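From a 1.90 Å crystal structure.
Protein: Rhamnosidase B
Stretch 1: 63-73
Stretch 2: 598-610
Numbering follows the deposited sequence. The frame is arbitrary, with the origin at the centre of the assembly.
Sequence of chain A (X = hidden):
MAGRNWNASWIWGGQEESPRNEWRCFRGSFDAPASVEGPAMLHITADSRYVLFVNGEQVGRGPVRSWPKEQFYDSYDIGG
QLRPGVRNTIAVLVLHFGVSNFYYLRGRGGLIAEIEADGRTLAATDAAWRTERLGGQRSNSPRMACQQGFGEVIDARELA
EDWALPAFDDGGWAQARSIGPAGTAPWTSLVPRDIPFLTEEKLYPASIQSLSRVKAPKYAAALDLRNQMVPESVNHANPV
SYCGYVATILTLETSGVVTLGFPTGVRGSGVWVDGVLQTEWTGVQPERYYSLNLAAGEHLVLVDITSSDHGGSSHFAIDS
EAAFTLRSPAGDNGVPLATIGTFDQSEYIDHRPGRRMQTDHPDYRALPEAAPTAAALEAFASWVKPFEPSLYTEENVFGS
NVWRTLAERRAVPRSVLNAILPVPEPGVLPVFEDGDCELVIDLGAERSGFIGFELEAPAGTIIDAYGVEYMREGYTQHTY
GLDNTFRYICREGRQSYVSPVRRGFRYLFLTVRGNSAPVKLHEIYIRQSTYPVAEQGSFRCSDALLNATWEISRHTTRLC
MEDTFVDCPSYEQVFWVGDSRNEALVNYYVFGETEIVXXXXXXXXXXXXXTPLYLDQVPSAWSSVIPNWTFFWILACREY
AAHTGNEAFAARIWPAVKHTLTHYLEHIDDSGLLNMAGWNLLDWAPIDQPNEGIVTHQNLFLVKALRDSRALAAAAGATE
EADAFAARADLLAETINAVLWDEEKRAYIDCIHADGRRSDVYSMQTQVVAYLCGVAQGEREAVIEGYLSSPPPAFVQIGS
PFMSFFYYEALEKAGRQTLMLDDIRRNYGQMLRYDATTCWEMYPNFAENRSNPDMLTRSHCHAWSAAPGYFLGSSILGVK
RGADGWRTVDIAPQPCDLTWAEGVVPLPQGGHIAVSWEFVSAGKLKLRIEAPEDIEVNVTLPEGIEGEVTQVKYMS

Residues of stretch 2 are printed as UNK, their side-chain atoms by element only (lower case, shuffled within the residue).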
# COMPACT_ATOMS: atom_id res chain seq x y z
N PRO A 63 -15.99 2.51 -4.43
CA PRO A 63 -16.51 1.67 -3.35
C PRO A 63 -15.30 1.07 -2.63
O PRO A 63 -14.17 1.35 -3.00
CB PRO A 63 -17.31 0.62 -4.10
CG PRO A 63 -16.45 0.39 -5.32
CD PRO A 63 -16.09 1.82 -5.73
N VAL A 64 -15.54 0.27 -1.60
CA VAL A 64 -14.43 -0.36 -0.90
C VAL A 64 -13.89 -1.40 -1.89
O VAL A 64 -14.58 -1.76 -2.84
CB VAL A 64 -14.88 -1.05 0.40
CG1 VAL A 64 -15.39 0.00 1.39
CG2 VAL A 64 -15.97 -2.07 0.12
N ARG A 65 -12.67 -1.88 -1.68
CA ARG A 65 -12.11 -2.85 -2.61
C ARG A 65 -12.92 -4.14 -2.59
O ARG A 65 -13.32 -4.62 -1.53
CB ARG A 65 -10.63 -3.11 -2.30
CG ARG A 65 -10.33 -3.80 -0.98
CD ARG A 65 -8.86 -3.59 -0.61
NE ARG A 65 -8.61 -2.21 -0.19
CZ ARG A 65 -7.41 -1.64 -0.14
NH1 ARG A 65 -6.33 -2.33 -0.49
NH2 ARG A 65 -7.29 -0.39 0.28
N SER A 66 -13.16 -4.70 -3.78
CA SER A 66 -13.96 -5.92 -3.90
C SER A 66 -13.47 -6.91 -4.94
O SER A 66 -12.65 -6.59 -5.80
CB SER A 66 -15.40 -5.58 -4.32
OG SER A 66 -15.89 -4.40 -3.72
N TRP A 67 -13.97 -8.14 -4.83
CA TRP A 67 -13.71 -9.17 -5.82
C TRP A 67 -14.94 -8.85 -6.69
O TRP A 67 -16.04 -8.71 -6.16
CB TRP A 67 -13.88 -10.59 -5.26
CG TRP A 67 -12.85 -11.04 -4.28
CD1 TRP A 67 -13.00 -11.16 -2.92
CD2 TRP A 67 -11.52 -11.48 -4.57
NE1 TRP A 67 -11.85 -11.66 -2.36
CE2 TRP A 67 -10.92 -11.86 -3.35
CE3 TRP A 67 -10.77 -11.60 -5.75
CZ2 TRP A 67 -9.62 -12.35 -3.27
CZ3 TRP A 67 -9.47 -12.09 -5.67
CH2 TRP A 67 -8.91 -12.46 -4.44
N PRO A 68 -14.76 -8.70 -8.01
CA PRO A 68 -15.92 -8.39 -8.85
C PRO A 68 -17.15 -9.29 -8.62
O PRO A 68 -18.28 -8.85 -8.80
CB PRO A 68 -15.36 -8.52 -10.26
CG PRO A 68 -13.96 -7.99 -10.08
CD PRO A 68 -13.51 -8.67 -8.79
N LYS A 69 -16.91 -10.53 -8.21
CA LYS A 69 -18.00 -11.49 -7.96
C LYS A 69 -18.90 -11.00 -6.83
O LYS A 69 -20.08 -11.36 -6.76
CB LYS A 69 -17.42 -12.86 -7.60
CG LYS A 69 -16.78 -12.91 -6.22
CD LYS A 69 -16.23 -14.29 -5.86
CE LYS A 69 -14.93 -14.58 -6.58
NZ LYS A 69 -14.29 -15.82 -6.06
N GLU A 70 -18.35 -10.19 -5.94
CA GLU A 70 -19.10 -9.64 -4.82
C GLU A 70 -18.74 -8.17 -4.70
O GLU A 70 -18.03 -7.75 -3.78
CB GLU A 70 -18.77 -10.40 -3.53
CG GLU A 70 -19.02 -11.90 -3.63
CD GLU A 70 -18.89 -12.63 -2.30
OE1 GLU A 70 -17.85 -12.48 -1.63
OE2 GLU A 70 -19.83 -13.36 -1.93
N GLN A 71 -19.25 -7.40 -5.66
CA GLN A 71 -19.03 -5.96 -5.77
C GLN A 71 -19.74 -5.20 -4.65
O GLN A 71 -20.97 -5.18 -4.59
CB GLN A 71 -19.52 -5.48 -7.13
CG GLN A 71 -19.26 -4.02 -7.47
CD GLN A 71 -17.78 -3.71 -7.61
OE1 GLN A 71 -16.99 -4.55 -8.03
NE2 GLN A 71 -17.41 -2.48 -7.26
N PHE A 72 -18.97 -4.58 -3.77
CA PHE A 72 -19.51 -3.83 -2.64
C PHE A 72 -20.13 -2.49 -3.04
O PHE A 72 -19.55 -1.73 -3.83
CB PHE A 72 -18.40 -3.57 -1.61
CG PHE A 72 -18.06 -4.77 -0.77
CD1 PHE A 72 -18.88 -5.14 0.29
CD2 PHE A 72 -16.91 -5.51 -1.02
CE1 PHE A 72 -18.56 -6.24 1.10
CE2 PHE A 72 -16.58 -6.61 -0.22
CZ PHE A 72 -17.40 -6.97 0.84
N TYR A 73 -21.31 -2.19 -2.50
CA TYR A 73 -21.97 -0.93 -2.80
C TYR A 73 -22.20 -0.15 -1.52
O TYR A 73 -22.40 -0.73 -0.45
CB TYR A 73 -23.30 -1.17 -3.54
CG TYR A 73 -24.37 -1.87 -2.73
CD1 TYR A 73 -25.23 -1.15 -1.90
CD2 TYR A 73 -24.53 -3.25 -2.81
CE1 TYR A 73 -26.23 -1.80 -1.17
CE2 TYR A 73 -25.53 -3.90 -2.09
CZ TYR A 73 -26.38 -3.17 -1.27
OH TYR A 73 -27.36 -3.82 -0.56
N UNK A 598 -12.95 -8.04 10.74
CA UNK A 598 -13.76 -9.09 10.15
C UNK A 598 -13.87 -8.93 8.63
O UNK A 598 -13.81 -9.91 7.89
c UNK A 598 -17.33 -10.48 10.86
c UNK A 598 -15.17 -9.12 10.76
o UNK A 598 -18.15 -11.23 10.31
o UNK A 598 -17.56 -9.90 11.95
c UNK A 598 -16.00 -10.27 10.18
N UNK A 599 -14.02 -7.69 8.17
CA UNK A 599 -14.11 -7.43 6.74
C UNK A 599 -12.88 -8.01 6.04
O UNK A 599 -13.00 -8.67 5.01
c UNK A 599 -14.20 -5.93 6.45
c UNK A 599 -14.15 -4.09 4.70
c UNK A 599 -13.95 -5.57 4.99
c UNK A 599 -13.84 -4.11 2.24
n UNK A 599 -13.13 -3.74 1.18
n UNK A 599 -14.88 -4.93 2.09
n UNK A 599 -13.48 -3.70 3.46
N UNK A 600 -11.71 -7.77 6.60
CA UNK A 600 -10.47 -8.28 6.01
C UNK A 600 -10.40 -9.80 6.04
O UNK A 600 -10.02 -10.42 5.04
c UNK A 600 -9.26 -7.68 6.72
s UNK A 600 -9.06 -5.90 6.40
N UNK A 601 -10.75 -10.39 7.17
CA UNK A 601 -10.71 -11.84 7.30
C UNK A 601 -11.66 -12.50 6.31
O UNK A 601 -11.36 -13.56 5.76
c UNK A 601 -8.73 -12.20 9.63
c UNK A 601 -10.68 -12.21 11.19
c UNK A 601 -10.16 -11.73 9.85
c UNK A 601 -11.07 -12.25 8.73
N UNK A 602 -12.81 -11.87 6.08
CA UNK A 602 -13.81 -12.41 5.16
C UNK A 602 -13.41 -12.30 3.68
O UNK A 602 -13.90 -13.06 2.85
c UNK A 602 -15.88 -12.14 6.62
o UNK A 602 -16.77 -11.45 7.12
c UNK A 602 -15.16 -11.69 5.36
n UNK A 602 -15.51 -13.31 7.14
N UNK A 603 -12.52 -11.37 3.36
CA UNK A 603 -12.09 -11.19 1.97
C UNK A 603 -11.12 -12.26 1.48
O UNK A 603 -11.08 -12.58 0.29
c UNK A 603 -13.19 -8.66 0.43
c UNK A 603 -11.44 -9.81 1.78
c UNK A 603 -11.52 -7.30 1.72
c UNK A 603 -12.35 -8.59 1.71
N UNK A 604 -10.34 -12.83 2.40
CA UNK A 604 -9.35 -13.83 2.04
C UNK A 604 -9.89 -15.09 1.34
O UNK A 604 -9.34 -15.51 0.33
c UNK A 604 -7.81 -13.01 3.85
c UNK A 604 -7.47 -15.29 2.87
c UNK A 604 -8.50 -14.25 3.27
N UNK A 605 -10.96 -15.70 1.88
CA UNK A 605 -11.50 -16.91 1.24
C UNK A 605 -11.98 -16.67 -0.19
O UNK A 605 -12.20 -17.62 -0.94
c UNK A 605 -12.14 -16.85 3.52
c UNK A 605 -11.59 -15.47 3.19
c UNK A 605 -12.64 -17.31 2.17
N UNK A 606 -12.14 -15.41 -0.56
CA UNK A 606 -12.58 -15.08 -1.90
C UNK A 606 -11.56 -15.44 -2.96
O UNK A 606 -11.88 -15.44 -4.16
N UNK A 607 -10.34 -15.75 -2.54
CA UNK A 607 -9.28 -16.13 -3.47
C UNK A 607 -9.21 -17.64 -3.64
O UNK A 607 -8.30 -18.16 -4.30
c UNK A 607 -7.92 -15.61 -2.96
o UNK A 607 -7.53 -16.30 -1.79
N UNK A 608 -10.16 -18.35 -3.05
CA UNK A 608 -10.21 -19.81 -3.13
C UNK A 608 -10.24 -20.31 -4.58
O UNK A 608 -9.61 -21.33 -4.89
c UNK A 608 -11.43 -20.34 -2.38
N UNK A 609 -10.95 -19.61 -5.45
CA UNK A 609 -11.03 -20.01 -6.86
C UNK A 609 -9.65 -19.97 -7.50
O UNK A 609 -9.34 -20.79 -8.37
c UNK A 609 -11.98 -19.10 -7.64
c UNK A 609 -13.43 -19.31 -7.27
o UNK A 609 -14.15 -18.30 -7.08
o UNK A 609 -13.86 -20.48 -7.19
N UNK A 610 -8.82 -19.02 -7.09
CA UNK A 610 -7.47 -18.89 -7.63
C UNK A 610 -6.58 -20.01 -7.10
O UNK A 610 -5.81 -20.60 -7.84
c UNK A 610 -6.06 -17.36 -9.64
o UNK A 610 -4.83 -17.43 -9.86
c UNK A 610 -6.54 -16.62 -8.41
o UNK A 610 -6.91 -17.89 -10.38
c UNK A 610 -6.86 -17.55 -7.24

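Position 598 has three side-chain carbons, the last carrying two oxygens. It is out of reach of stretch 1. This is Glu598.

Position 599 has three carbons, a nitrogen, then a carbon with two more nitrogens. One terminal nitrogen lies 2.9 Å from Arg65 O. This is a guanidinium, so the residue is Arg599. NH2 donates a hydrogen bond to Arg65 O. Val64 CB lies over one guanidinium face, 3.3 Å from Arg599 NH2. Arg599 CZ sits 4.8 Å from the Phe72 ring centroid, over the ring face, a cation-pi contact.

Position 600 has one carbon and one sulfur, out of reach of stretch 1. This is Cys600.

Position 601 has four carbons forked at the second, also out of reach: Leu601.

Position 602 has two carbons, the second carrying one oxygen and one nitrogen. That is an amide, Asn602. It makes no contact with stretch 1.

Position 603 has four carbons forked at the second. One tip carbon lies 4.2 Å from Trp67 CD1 and 4.0 Å from Phe72 CE2. This is Leu603, and the tip is CD2. Its backbone O accepts a hydrogen bond from Trp67 NE1 at 2.9 Å.

Position 604 has one carbon carrying two carbons, and its CA-to-CB bond points away from stretch 1: Val604.

Position 605 has three carbons closing a ring onto the backbone N, and its CA-to-CB bond also points away from stretch 1: Pro605.

Position 606 has no side-chain atoms. Its CA is 3.5 Å from Trp67 NE1, and its C lies over one face of the indole. This is Gly606. An ideal CB would clash, at 2.2 Å from Trp67 NE1.

Position 607 has one carbon, then one oxygen. Its CB is 3.6 Å from Trp67 CH2. This is Ser607. Its OG donates to Val604 O at 2.9 Å.

Position 608 has a single carbon and does not contact stretch 1: Ala608.

Position 609 has two carbons, the second carrying two oxygens. One oxygen is 2.7 Å from Lys69 NZ. This is Asp609, and its OD2 forms a salt bridge with that lysine.

Position 610 has three carbons, the third carrying two oxygens: Glu610. CB points toward stretch 1, but the end leads away.

The contact buries 480 Å² and centres on Trp67. Its indole packs against Gly606, where the absence of a side chain lets the ring come close, while its NH binds Leu603 O. Arg599 reaches across a 10.4 Å gap between Val64 CA and Arg599 CA, joining a backbone carbonyl and an aromatic face. Lys69, in the turn from Trp67 to Glu70, binds Gly606 O at 3.1 Å through NZ as well as Asp609. Leu603 fills the space beside Trp67 and Phe72.

Stretch 2 (598-610) ERCLNLVPGSADE
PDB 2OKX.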